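Local coordinates for protein tRNA (guanine(26)-N(2))-dimethyltransferase (Pyrococcus horikoshii, PDB 2DUL) that transfers two methyl groups from S-adenosyl-L-methionine to the N2 atom of guanine 26 in tRNA, giving N2-dimethylguanosine, at residues L147-R156 / V203-L213; L213-Y221 / W277-V287. All coordinates share one frame; numbering follows the deposited sequence.

Interaction 1: residues L147-R156 / V203-L213; sequences LDTALRSAKR and VIARYAAKYDL
L147, D148 and L151 of helix 144-153 pack against I204, Y207 and A208 of helix 192-209, two helices on one face of the Rossmann-like sheet of a class I methyltransferase. Helix 144-153 lies on the crossover between the parallel strands 132-137 and 158-164; the helical segments cross at -60°, their axes 9.7 Å apart at closest approach. The apolar part is carried by leucine methyls. L147 CD2 sits over one face of the Y207 ring, 3.9 Å from CG, while CD1 of the same residue meets I204 CG1. L151 CD1 lies 3.5 Å from Y207 CB, and L151 CD2 touches A208 CB. Behind them, L160 and L233 of the sheet complete the core. The polar part is a salt-bridge network on the outer side, centred on D148. K210 NZ (2.6 Å) and Y211 OH (2.7 Å) donate to D148 OD1 from opposite faces of the carboxylate plane; K210 NZ also bonds Y207 O. R152 NH2 pairs with D148 OD2 from above that plane. A bend at chi3 (-85°) turns R152 so that its NE donates to Y211 OH, which lies in the guanidinium plane, while CG and CD run along the CZ-CE1 side of the phenol. A phenylalanine in place of Y211 would probably leave R152 NE without its acceptor and D148 OD1 held by K210 alone among these donors. Farther along, R156 binds backbone and leucine together, its NE paired with D235. L213 CD2 rests 3.5 Å above the centre of the R156 guanidinium, whose NH1 (3.1 Å) and NH2 (2.9 Å) both donate, in the carbonyl plane, to the single atom Y211 O.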
loop_
_atom_site.group_PDB
_atom_site.type_symbol
_atom_site.label_atom_id
_atom_site.label_comp_id
_atom_site.label_asym_id
_atom_site.label_seq_id
_atom_site.Cartn_x
_atom_site.Cartn_y
_atom_site.Cartn_z
ATOM N N LEU A 147 9.947 -7.822 -5.468
ATOM C CA LEU A 147 10.398 -6.900 -4.433
ATOM C C LEU A 147 11.895 -6.640 -4.318
ATOM O O LEU A 147 12.318 -5.481 -4.220
ATOM C CB LEU A 147 9.878 -7.346 -3.065
ATOM C CG LEU A 147 10.320 -6.453 -1.897
ATOM C CD1 LEU A 147 9.719 -5.060 -2.056
ATOM C CD2 LEU A 147 9.877 -7.072 -0.568
ATOM N N ASP A 148 12.700 -7.699 -4.317
ATOM C CA ASP A 148 14.138 -7.503 -4.164
ATOM C C ASP A 148 14.739 -6.680 -5.297
ATOM O O ASP A 148 15.571 -5.798 -5.063
ATOM C CB ASP A 148 14.867 -8.843 -4.052
ATOM C CG ASP A 148 16.309 -8.672 -3.601
ATOM O OD1 ASP A 148 16.518 -8.146 -2.488
ATOM O OD2 ASP A 148 17.226 -9.052 -4.354
ATOM N N THR A 149 14.315 -6.952 -6.525
ATOM C CA THR A 149 14.839 -6.208 -7.663
ATOM C C THR A 149 14.349 -4.760 -7.640
ATOM O O THR A 149 15.093 -3.842 -7.987
ATOM C CB THR A 149 14.452 -6.880 -8.998
ATOM O OG1 THR A 149 14.878 -8.249 -8.977
ATOM C CG2 THR A 149 15.140 -6.177 -10.176
ATOM N N ALA A 150 13.103 -4.543 -7.223
ATOM C CA ALA A 150 12.592 -3.179 -7.161
ATOM C C ALA A 150 13.424 -2.374 -6.162
ATOM O O ALA A 150 13.668 -1.183 -6.361
ATOM C CB ALA A 150 11.124 -3.176 -6.743
ATOM N N LEU A 151 13.860 -3.033 -5.093
ATOM C CA LEU A 151 14.655 -2.376 -4.064
ATOM C C LEU A 151 16.044 -1.986 -4.560
ATOM O O LEU A 151 16.739 -1.203 -3.910
ATOM C CB LEU A 151 14.763 -3.271 -2.826
ATOM C CG LEU A 151 13.506 -3.284 -1.956
ATOM C CD1 LEU A 151 13.579 -4.412 -0.934
ATOM C CD2 LEU A 151 13.364 -1.928 -1.256
ATOM N N ARG A 152 16.446 -2.534 -5.706
ATOM C CA ARG A 152 17.737 -2.208 -6.305
ATOM C C ARG A 152 17.556 -1.227 -7.471
ATOM O O ARG A 152 18.462 -0.458 -7.790
ATOM C CB ARG A 152 18.445 -3.479 -6.801
ATOM C CG ARG A 152 19.162 -4.269 -5.709
ATOM C CD ARG A 152 19.853 -5.522 -6.248
ATOM N NE ARG A 152 18.933 -6.656 -6.323
ATOM C CZ ARG A 152 18.449 -7.173 -7.446
ATOM N NH1 ARG A 152 18.793 -6.673 -8.626
ATOM N NH2 ARG A 152 17.596 -8.186 -7.386
ATOM N N SER A 153 16.379 -1.257 -8.093
ATOM C CA SER A 153 16.059 -0.388 -9.227
ATOM C C SER A 153 15.656 1.035 -8.805
ATOM O O SER A 153 15.902 2.000 -9.533
ATOM C CB SER A 153 14.930 -1.016 -10.053
ATOM O OG SER A 153 14.679 -0.281 -11.244
ATOM N N ALA A 154 15.023 1.167 -7.644
ATOM C CA ALA A 154 14.633 2.486 -7.150
ATOM C C ALA A 154 15.907 3.177 -6.653
ATOM O O ALA A 154 16.870 2.501 -6.310
ATOM C CB ALA A 154 13.645 2.346 -5.995
ATOM N N LYS A 155 15.913 4.510 -6.634
ATOM C CA LYS A 155 17.063 5.271 -6.120
ATOM C C LYS A 155 17.157 4.937 -4.626
ATOM O O LYS A 155 16.191 4.444 -4.045
ATOM C CB LYS A 155 16.831 6.782 -6.258
ATOM C CG LYS A 155 16.741 7.321 -7.679
ATOM C CD LYS A 155 18.102 7.375 -8.340
ATOM C CE LYS A 155 18.041 8.135 -9.656
ATOM N NZ LYS A 155 19.346 8.105 -10.364
ATOM N N ARG A 156 18.301 5.224 -4.005
ATOM C CA ARG A 156 18.492 4.932 -2.584
ATOM C C ARG A 156 17.596 5.793 -1.684
ATOM O O ARG A 156 17.438 5.520 -0.491
ATOM C CB ARG A 156 19.975 5.095 -2.213
ATOM C CG ARG A 156 20.887 4.096 -2.937
ATOM C CD ARG A 156 22.345 4.211 -2.490
ATOM N NE ARG A 156 22.490 3.880 -1.076
ATOM C CZ ARG A 156 22.463 2.647 -0.575
ATOM N NH1 ARG A 156 22.309 1.591 -1.369
ATOM N NH2 ARG A 156 22.552 2.475 0.735
ATOM N N VAL A 203 8.042 -6.794 5.604
ATOM C CA VAL A 203 8.866 -7.564 4.675
ATOM C C VAL A 203 9.673 -6.634 3.762
ATOM O O VAL A 203 10.809 -6.940 3.393
ATOM C CB VAL A 203 8.008 -8.546 3.823
ATOM C CG1 VAL A 203 7.250 -7.796 2.740
ATOM C CG2 VAL A 203 8.913 -9.636 3.223
ATOM N N ILE A 204 9.090 -5.491 3.415
ATOM C CA ILE A 204 9.784 -4.515 2.584
ATOM C C ILE A 204 10.986 -4.001 3.383
ATOM O O ILE A 204 12.096 -3.896 2.856
ATOM C CB ILE A 204 8.876 -3.312 2.230
ATOM C CG1 ILE A 204 7.707 -3.775 1.358
ATOM C CG2 ILE A 204 9.685 -2.248 1.481
ATOM C CD1 ILE A 204 6.668 -2.697 1.110
ATOM N N ALA A 205 10.754 -3.701 4.658
ATOM C CA ALA A 205 11.814 -3.210 5.535
ATOM C C ALA A 205 12.937 -4.236 5.674
ATOM O O ALA A 205 14.116 -3.890 5.633
ATOM C CB ALA A 205 11.240 -2.873 6.915
ATOM N N ARG A 206 12.569 -5.500 5.850
ATOM C CA ARG A 206 13.565 -6.555 6.007
ATOM C C ARG A 206 14.384 -6.779 4.741
ATOM O O ARG A 206 15.601 -6.904 4.825
ATOM C CB ARG A 206 12.903 -7.863 6.466
ATOM C CG ARG A 206 12.506 -7.844 7.951
ATOM C CD ARG A 206 11.881 -9.157 8.395
ATOM N NE ARG A 206 10.551 -9.321 7.820
ATOM C CZ ARG A 206 9.954 -10.493 7.629
ATOM N NH1 ARG A 206 10.571 -11.616 7.966
ATOM N NH2 ARG A 206 8.741 -10.536 7.095
ATOM N N TYR A 207 13.739 -6.809 3.573
ATOM C CA TYR A 207 14.479 -7.002 2.320
ATOM C C TYR A 207 15.383 -5.811 2.000
ATOM O O TYR A 207 16.439 -5.970 1.374
ATOM C CB TYR A 207 13.530 -7.209 1.136
ATOM C CG TYR A 207 13.158 -8.653 0.861
ATOM C CD1 TYR A 207 12.433 -9.396 1.790
ATOM C CD2 TYR A 207 13.549 -9.278 -0.326
ATOM C CE1 TYR A 207 12.103 -10.734 1.550
ATOM C CE2 TYR A 207 13.229 -10.615 -0.577
ATOM C CZ TYR A 207 12.509 -11.334 0.362
ATOM O OH TYR A 207 12.200 -12.653 0.131
ATOM N N ALA A 208 14.967 -4.622 2.422
ATOM C CA ALA A 208 15.728 -3.405 2.136
ATOM C C ALA A 208 17.019 -3.256 2.934
ATOM O O ALA A 208 17.995 -2.679 2.444
ATOM C CB ALA A 208 14.846 -2.176 2.367
ATOM N N ALA A 209 17.019 -3.771 4.159
ATOM C CA ALA A 209 18.172 -3.646 5.050
ATOM C C ALA A 209 19.521 -4.065 4.481
ATOM O O ALA A 209 20.525 -3.395 4.731
ATOM C CB ALA A 209 17.903 -4.397 6.379
ATOM N N LYS A 210 19.565 -5.153 3.718
ATOM C CA LYS A 210 20.845 -5.601 3.175
ATOM C C LYS A 210 21.520 -4.612 2.222
ATOM O O LYS A 210 22.715 -4.713 1.975
ATOM C CB LYS A 210 20.708 -6.975 2.500
ATOM C CG LYS A 210 19.844 -7.018 1.250
ATOM C CD LYS A 210 19.799 -8.451 0.721
ATOM C CE LYS A 210 18.834 -8.604 -0.453
ATOM N NZ LYS A 210 17.438 -8.337 -0.022
ATOM N N TYR A 211 20.761 -3.658 1.694
ATOM C CA TYR A 211 21.324 -2.656 0.791
ATOM C C TYR A 211 21.706 -1.419 1.592
ATOM O O TYR A 211 21.984 -0.360 1.027
ATOM C CB TYR A 211 20.287 -2.278 -0.267
ATOM C CG TYR A 211 19.859 -3.461 -1.104
ATOM C CD1 TYR A 211 20.783 -4.133 -1.907
ATOM C CD2 TYR A 211 18.547 -3.932 -1.066
ATOM C CE1 TYR A 211 20.411 -5.261 -2.660
ATOM C CE2 TYR A 211 18.163 -5.062 -1.815
ATOM C CZ TYR A 211 19.105 -5.716 -2.606
ATOM O OH TYR A 211 18.745 -6.830 -3.338
ATOM N N ASP A 212 21.727 -1.573 2.912
ATOM C CA ASP A 212 22.017 -0.477 3.829
ATOM C C ASP A 212 21.005 0.644 3.591
ATOM O O ASP A 212 21.352 1.822 3.486
ATOM C CB ASP A 212 23.455 0.027 3.654
ATOM C CG ASP A 212 24.491 -0.980 4.152
ATOM O OD1 ASP A 212 24.130 -1.854 4.974
ATOM O OD2 ASP A 212 25.666 -0.894 3.732
ATOM N N LEU A 213 19.740 0.242 3.497
ATOM C CA LEU A 213 18.633 1.165 3.289
ATOM C C LEU A 213 17.603 0.943 4.380
ATOM O O LEU A 213 17.393 -0.185 4.822
ATOM C CB LEU A 213 17.950 0.907 1.944
ATOM C CG LEU A 213 18.727 1.142 0.653
ATOM C CD1 LEU A 213 17.885 0.644 -0.521
ATOM C CD2 LEU A 213 19.063 2.635 0.507
#

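Interaction 2: residues L213-Y221 / W277-V287; sequences LGIDVILAY and WLGPLKDEKIV
I218 O is gripped by two neighbouring groups of 277-287: D283 N donates a 2.9 Å hydrogen bond from well above the carbonyl plane, and K282 CA adds a CA-H...O contact. Two residues on, A220 N donates to L281 O, also at 2.9 Å. Together they make a single antiparallel bridge with L219 and K282 as the non-hydrogen-bonded pair, just where strand 213-223 carries a classic beta bulge against F230. D283 is also the N-cap of helix 284-295: with CG anti to the backbone N (chi1 177°), OD1 accepts from I286 N above the carboxylate plane and uses its syn lone pair for K285 NZ. Beyond the cap, I218 CG2 packs on I286 CD1 at 3.9 Å and L219 CD1 on V287 CG2. At the other end the W277 indole packs against I215 and V217 of the strand. I215 CD1 stands over one face of the indole, toward its rim, and V217 CG2 comes within 3.5 Å of NE1. That NE1 is bonded to P280 O at 2.9 Å, which fixes the ring against its own loop. K282 leads its chain away, with NZ held by I312 O and E315 O. The contact thus rests on backbone bonds flanked by hydrocarbon, consistent with fixing the loop and helix start on the strand without charge pairing between them.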
loop_
_atom_site.group_PDB
_atom_site.type_symbol
_atom_site.label_atom_id
_atom_site.label_comp_id
_atom_site.label_asym_id
_atom_site.label_seq_id
_atom_site.Cartn_x
_atom_site.Cartn_y
_atom_site.Cartn_z
ATOM N N LEU A 213 19.740 0.242 3.497
ATOM C CA LEU A 213 18.633 1.165 3.289
ATOM C C LEU A 213 17.603 0.943 4.380
ATOM O O LEU A 213 17.393 -0.185 4.822
ATOM C CB LEU A 213 17.950 0.907 1.944
ATOM C CG LEU A 213 18.727 1.142 0.653
ATOM C CD1 LEU A 213 17.885 0.644 -0.521
ATOM C CD2 LEU A 213 19.063 2.635 0.507
ATOM N N GLY A 214 16.974 2.025 4.819
ATOM C CA GLY A 214 15.926 1.920 5.815
ATOM C C GLY A 214 14.671 2.408 5.115
ATOM O O GLY A 214 14.712 2.692 3.917
ATOM N N ILE A 215 13.557 2.489 5.829
ATOM C CA ILE A 215 12.334 2.992 5.228
ATOM C C ILE A 215 11.525 3.831 6.203
ATOM O O ILE A 215 11.642 3.693 7.423
ATOM C CB ILE A 215 11.379 1.857 4.728
ATOM C CG1 ILE A 215 10.887 1.027 5.919
ATOM C CG2 ILE A 215 12.077 0.987 3.688
ATOM C CD1 ILE A 215 9.666 0.159 5.613
ATOM N N ASP A 216 10.719 4.717 5.629
ATOM C CA ASP A 216 9.790 5.551 6.371
ATOM C C ASP A 216 8.485 5.268 5.645
ATOM O O ASP A 216 8.444 5.305 4.410
ATOM C CB ASP A 216 10.111 7.040 6.237
ATOM C CG ASP A 216 11.086 7.527 7.290
ATOM O OD1 ASP A 216 11.204 6.875 8.347
ATOM O OD2 ASP A 216 11.722 8.576 7.063
ATOM N N VAL A 217 7.429 4.955 6.382
ATOM C CA VAL A 217 6.160 4.686 5.731
ATOM C C VAL A 217 5.476 6.005 5.387
ATOM O O VAL A 217 5.321 6.873 6.241
ATOM C CB VAL A 217 5.226 3.859 6.631
ATOM C CG1 VAL A 217 3.891 3.637 5.928
ATOM C CG2 VAL A 217 5.870 2.525 6.963
ATOM N N ILE A 218 5.096 6.161 4.123
ATOM C CA ILE A 218 4.407 7.362 3.688
ATOM C C ILE A 218 2.920 7.132 3.931
ATOM O O ILE A 218 2.231 7.957 4.536
ATOM C CB ILE A 218 4.636 7.621 2.189
ATOM C CG1 ILE A 218 6.122 7.907 1.936
ATOM C CG2 ILE A 218 3.767 8.781 1.721
ATOM C CD1 ILE A 218 6.511 7.885 0.466
ATOM N N LEU A 219 2.439 5.985 3.469
ATOM C CA LEU A 219 1.040 5.621 3.617
ATOM C C LEU A 219 0.862 4.140 3.335
ATOM O O LEU A 219 1.313 3.642 2.308
ATOM C CB LEU A 219 0.177 6.421 2.638
ATOM C CG LEU A 219 -1.281 5.965 2.486
ATOM C CD1 LEU A 219 -2.015 6.148 3.807
ATOM C CD2 LEU A 219 -1.955 6.763 1.382
ATOM N N ALA A 220 0.214 3.438 4.257
ATOM C CA ALA A 220 -0.049 2.014 4.079
ATOM C C ALA A 220 -1.472 1.804 4.557
ATOM O O ALA A 220 -1.854 2.291 5.623
ATOM C CB ALA A 220 0.920 1.180 4.893
ATOM N N TYR A 221 -2.260 1.080 3.771
ATOM C CA TYR A 221 -3.647 0.866 4.133
ATOM C C TYR A 221 -4.227 -0.398 3.519
ATOM O O TYR A 221 -3.606 -1.036 2.670
ATOM C CB TYR A 221 -4.471 2.085 3.695
ATOM C CG TYR A 221 -4.539 2.289 2.195
ATOM C CD1 TYR A 221 -5.535 1.675 1.435
ATOM C CD2 TYR A 221 -3.608 3.091 1.532
ATOM C CE1 TYR A 221 -5.605 1.852 0.054
ATOM C CE2 TYR A 221 -3.668 3.274 0.144
ATOM C CZ TYR A 221 -4.673 2.650 -0.585
ATOM O OH TYR A 221 -4.747 2.819 -1.950
ATOM N N TRP A 277 5.655 -4.702 11.153
ATOM C CA TRP A 277 6.151 -3.342 11.317
ATOM C C TRP A 277 5.323 -2.775 12.470
ATOM O O TRP A 277 4.095 -2.863 12.444
ATOM C CB TRP A 277 5.885 -2.551 10.032
ATOM C CG TRP A 277 6.195 -1.097 10.106
ATOM C CD1 TRP A 277 5.301 -0.071 10.199
ATOM C CD2 TRP A 277 7.492 -0.494 10.020
ATOM N NE1 TRP A 277 5.960 1.136 10.164
ATOM C CE2 TRP A 277 7.306 0.905 10.056
ATOM C CE3 TRP A 277 8.794 -1.002 9.909
ATOM C CZ2 TRP A 277 8.373 1.808 9.987
ATOM C CZ3 TRP A 277 9.860 -0.101 9.840
ATOM C CH2 TRP A 277 9.638 1.287 9.879
ATOM N N LEU A 278 5.986 -2.233 13.491
ATOM C CA LEU A 278 5.277 -1.642 14.628
ATOM C C LEU A 278 5.409 -0.121 14.603
ATOM O O LEU A 278 5.027 0.565 15.554
ATOM C CB LEU A 278 5.822 -2.177 15.961
ATOM C CG LEU A 278 5.562 -3.651 16.285
ATOM C CD1 LEU A 278 6.126 -3.990 17.657
ATOM C CD2 LEU A 278 4.058 -3.914 16.259
ATOM N N GLY A 279 5.953 0.402 13.509
ATOM C CA GLY A 279 6.100 1.839 13.385
ATOM C C GLY A 279 4.847 2.470 12.806
ATOM O O GLY A 279 3.798 1.823 12.745
ATOM N N PRO A 280 4.918 3.739 12.376
ATOM C CA PRO A 280 3.779 4.460 11.797
ATOM C C PRO A 280 3.300 3.822 10.495
ATOM O O PRO A 280 4.098 3.261 9.744
ATOM C CB PRO A 280 4.344 5.859 11.539
ATOM C CG PRO A 280 5.484 5.975 12.528
ATOM C CD PRO A 280 6.104 4.609 12.469
ATOM N N LEU A 281 1.998 3.896 10.231
ATOM C CA LEU A 281 1.469 3.368 8.979
ATOM C C LEU A 281 1.152 4.546 8.063
ATOM O O LEU A 281 0.612 4.375 6.974
ATOM C CB LEU A 281 0.215 2.513 9.211
ATOM C CG LEU A 281 0.496 1.095 9.728
ATOM C CD1 LEU A 281 -0.808 0.306 9.800
ATOM C CD2 LEU A 281 1.490 0.385 8.802
ATOM N N LYS A 282 1.487 5.749 8.520
ATOM C CA LYS A 282 1.263 6.942 7.715
ATOM C C LYS A 282 2.148 8.100 8.154
ATOM O O LYS A 282 2.604 8.157 9.296
ATOM C CB LYS A 282 -0.202 7.392 7.790
ATOM C CG LYS A 282 -0.601 8.045 9.118
ATOM C CD LYS A 282 -1.955 8.750 9.000
ATOM C CE LYS A 282 -2.389 9.377 10.326
ATOM N NZ LYS A 282 -3.708 10.065 10.202
ATOM N N ASP A 283 2.402 9.006 7.219
ATOM C CA ASP A 283 3.165 10.208 7.498
ATOM C C ASP A 283 2.060 11.254 7.620
ATOM O O ASP A 283 1.489 11.672 6.614
ATOM C CB ASP A 283 4.090 10.552 6.329
ATOM C CG ASP A 283 4.857 11.838 6.555
ATOM O OD1 ASP A 283 4.205 12.877 6.773
ATOM O OD2 ASP A 283 6.106 11.816 6.515
ATOM N N GLU A 284 1.739 11.640 8.851
ATOM C CA GLU A 284 0.685 12.621 9.119
ATOM C C GLU A 284 0.618 13.793 8.150
ATOM O O GLU A 284 -0.433 14.059 7.569
ATOM C CB GLU A 284 0.824 13.183 10.533
ATOM C CG GLU A 284 0.395 12.247 11.634
ATOM C CD GLU A 284 0.470 12.906 12.998
ATOM O OE1 GLU A 284 -0.159 13.972 13.175
ATOM O OE2 GLU A 284 1.156 12.360 13.891
ATOM N N LYS A 285 1.731 14.503 8.002
ATOM C CA LYS A 285 1.806 15.665 7.113
ATOM C C LYS A 285 1.334 15.357 5.696
ATOM O O LYS A 285 0.410 15.987 5.185
ATOM C CB LYS A 285 3.245 16.187 7.031
ATOM C CG LYS A 285 3.851 16.642 8.349
ATOM C CD LYS A 285 5.324 17.038 8.182
ATOM C CE LYS A 285 6.226 15.838 7.855
ATOM N NZ LYS A 285 5.962 15.211 6.516
ATOM N N ILE A 286 1.987 14.386 5.066
ATOM C CA ILE A 286 1.675 13.999 3.697
ATOM C C ILE A 286 0.212 13.622 3.494
ATOM O O ILE A 286 -0.438 14.111 2.568
ATOM C CB ILE A 286 2.586 12.830 3.250
ATOM C CG1 ILE A 286 4.045 13.290 3.280
ATOM C CG2 ILE A 286 2.198 12.361 1.853
ATOM C CD1 ILE A 286 5.050 12.203 2.959
ATOM N N VAL A 287 -0.313 12.763 4.360
ATOM C CA VAL A 287 -1.705 12.342 4.232
ATOM C C VAL A 287 -2.663 13.523 4.403
ATOM O O VAL A 287 -3.728 13.565 3.782
ATOM C CB VAL A 287 -2.038 11.234 5.247
ATOM C CG1 VAL A 287 -3.535 10.967 5.260
ATOM C CG2 VAL A 287 -1.276 9.955 4.871
#

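In the fold
Interaction 1 opens at helix 144-153. The chain then passes through strand 158-164 and two short helices before helix 192-209 returns to close a loop of 46 residues. L213 is shared: it ends the second segment of interaction 1 and starts the first of interaction 2. Strand 213-223 then goes on through the hairpin with 226-235, helix 237-244 and three further strands until 277-287 closes a second loop of 55 residues. The two loops are in series, neither nested nor crossed. They also touch directly: A205 CB on helix 192-209 packs 3.7 Å from I215 CD1. Interaction 1 joins two helices beside the sheet; interaction 2 ties one edge strand, 213-223, to the loop before helix 284-295 and its first turn.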